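Local coordinates for beta-Ala-His dipeptidase (Homo sapiens, PDB 3DLJ), which hydrolyses carnosine, anserine and other Xaa-His dipeptides with the help of two zinc ions per subunit, at residues 223-229 against 349-355. Residues are numbered along the deposited sequence.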
# COMPACT_ATOMS: atom_id res chain seq x y z
N GLY A 223 -4.14 9.18 -6.79
CA GLY A 223 -4.40 8.19 -7.81
C GLY A 223 -3.10 7.69 -8.43
O GLY A 223 -2.00 8.05 -7.98
N ASN A 224 -3.23 6.85 -9.46
CA ASN A 224 -2.06 6.39 -10.20
C ASN A 224 -2.35 6.01 -11.65
O ASN A 224 -3.46 5.63 -11.99
CB ASN A 224 -1.34 5.22 -9.48
CG ASN A 224 0.16 5.15 -9.85
OD1 ASN A 224 0.67 6.02 -10.55
ND2 ASN A 224 0.85 4.13 -9.37
N SER A 225 -1.34 6.15 -12.50
CA SER A 225 -1.43 5.62 -13.84
C SER A 225 -0.10 4.94 -14.18
O SER A 225 0.96 5.57 -14.18
CB SER A 225 -1.82 6.73 -14.83
OG SER A 225 -0.95 7.83 -14.70
N TYR A 226 -0.15 3.64 -14.42
CA TYR A 226 1.01 2.85 -14.70
C TYR A 226 1.13 2.62 -16.22
O TYR A 226 0.20 2.12 -16.85
CB TYR A 226 0.95 1.52 -13.93
CG TYR A 226 2.33 0.96 -13.63
CD1 TYR A 226 2.96 1.20 -12.40
CD2 TYR A 226 3.03 0.23 -14.60
CE1 TYR A 226 4.23 0.70 -12.13
CE2 TYR A 226 4.30 -0.27 -14.35
CZ TYR A 226 4.89 -0.03 -13.12
OH TYR A 226 6.12 -0.57 -12.92
N PHE A 227 2.27 3.00 -16.79
CA PHE A 227 2.51 2.87 -18.22
C PHE A 227 3.59 1.83 -18.52
O PHE A 227 4.56 1.69 -17.78
CB PHE A 227 2.87 4.23 -18.86
CG PHE A 227 1.73 5.21 -18.87
CD1 PHE A 227 1.49 6.04 -17.78
CD2 PHE A 227 0.89 5.30 -19.97
CE1 PHE A 227 0.42 6.92 -17.78
CE2 PHE A 227 -0.18 6.20 -19.98
CZ PHE A 227 -0.41 7.00 -18.88
N MET A 228 3.37 1.08 -19.58
CA MET A 228 4.36 0.20 -20.14
C MET A 228 4.62 0.69 -21.54
O MET A 228 3.68 0.93 -22.28
CB MET A 228 3.81 -1.22 -20.16
CG MET A 228 3.56 -1.76 -18.73
SD MET A 228 3.33 -3.55 -18.81
CE MET A 228 3.13 -3.87 -17.08
N VAL A 229 5.89 0.85 -21.90
CA VAL A 229 6.26 1.30 -23.24
C VAL A 229 7.14 0.25 -23.88
O VAL A 229 8.33 0.16 -23.57
CB VAL A 229 7.02 2.66 -23.20
CG1 VAL A 229 7.33 3.18 -24.64
CG2 VAL A 229 6.26 3.70 -22.40
N GLY A 349 9.71 -0.29 -21.14
CA GLY A 349 9.94 0.69 -20.09
C GLY A 349 8.72 0.74 -19.18
O GLY A 349 7.59 0.59 -19.64
N LYS A 350 8.95 0.97 -17.89
CA LYS A 350 7.87 1.09 -16.90
C LYS A 350 7.97 2.38 -16.13
O LYS A 350 9.05 2.75 -15.62
CB LYS A 350 7.90 -0.08 -15.91
CG LYS A 350 8.18 -1.45 -16.52
CD LYS A 350 6.94 -2.20 -16.94
CE LYS A 350 7.36 -3.48 -17.66
NZ LYS A 350 7.34 -4.67 -16.74
N PHE A 351 6.85 3.08 -16.04
CA PHE A 351 6.79 4.32 -15.29
C PHE A 351 5.34 4.61 -14.92
O PHE A 351 4.43 4.05 -15.50
CB PHE A 351 7.42 5.49 -16.08
CG PHE A 351 6.59 5.97 -17.26
CD1 PHE A 351 5.66 7.00 -17.10
CD2 PHE A 351 6.74 5.40 -18.52
CE1 PHE A 351 4.90 7.47 -18.17
CE2 PHE A 351 5.98 5.86 -19.60
CZ PHE A 351 5.06 6.90 -19.43
N SER A 352 5.15 5.48 -13.94
CA SER A 352 3.80 5.81 -13.52
C SER A 352 3.72 7.27 -13.11
O SER A 352 4.72 7.88 -12.76
CB SER A 352 3.32 4.88 -12.37
OG SER A 352 4.19 4.92 -11.26
N ILE A 353 2.52 7.79 -13.16
CA ILE A 353 2.22 9.14 -12.75
C ILE A 353 1.16 9.07 -11.64
O ILE A 353 0.05 8.56 -11.85
CB ILE A 353 1.72 10.00 -13.95
CG1 ILE A 353 2.76 10.00 -15.09
CG2 ILE A 353 1.41 11.42 -13.51
CD1 ILE A 353 2.29 10.64 -16.40
N ARG A 354 1.52 9.59 -10.48
CA ARG A 354 0.59 9.74 -9.39
C ARG A 354 -0.36 10.87 -9.69
O ARG A 354 0.05 11.94 -10.14
CB ARG A 354 1.35 9.95 -8.09
CG ARG A 354 2.28 8.78 -7.76
CD ARG A 354 1.53 7.58 -7.17
NE ARG A 354 2.42 6.43 -6.93
CZ ARG A 354 2.03 5.24 -6.47
NH1 ARG A 354 2.92 4.27 -6.30
NH2 ARG A 354 0.74 5.00 -6.19
N LEU A 355 -1.65 10.63 -9.46
CA LEU A 355 -2.66 11.58 -9.87
C LEU A 355 -3.27 12.28 -8.67
O LEU A 355 -3.38 11.70 -7.60
CB LEU A 355 -3.72 10.91 -10.71
CG LEU A 355 -3.26 9.98 -11.85
CD1 LEU A 355 -4.49 9.43 -12.59
CD2 LEU A 355 -2.39 10.72 -12.82
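Antiparallel pairing over an unbroken run is well illustrated by 223-229 and 349-355, neighbouring strands in the mixed sheet of the second, lid-like domain of M20 peptidases. Their directions differ by 163°, and Gly-223/Leu-355, Ser-225/Ile-353, Phe-227/Phe-351 and Val-229/Gly-349 are hydrogen-bonded pairs, each with two backbone bonds, from 2.7 Å (Phe-227 N to Phe-351 O) to 3.2 Å (Phe-351 N to Phe-227 O). Alternation then sorts the side chains. Ser-225, Phe-227, Val-229, Phe-351, Ile-353 and Leu-355 share the face packed by helix 361-377. There the phenyl rings of Phe-227 and Phe-351 lie nearly parallel (13°) but slid apart so that they barely overlap; a CH-pi contact is also made, Phe-227 CB standing 3.7 Å from the centroid of the Phe-351 ring, while Val-229 CG2 meets that ring's edge. The other face is more polar: Tyr-226 reaches across Ser-352 to Lys-350, with OH 3.5 Å from Lys-350 CB. Outside the pair, Ser-352 hydrogen-bonds His-328 and Lys-350 forms a salt bridge with Glu-331. At the zinc-facing end, the Arg-354 side chain lies about 7 Å from the side chain of the zinc ligand His-456. Ile-353 O accepts twice, from Ser-225 N at 2.9 Å and Ser-225 OG at 3.1 Å.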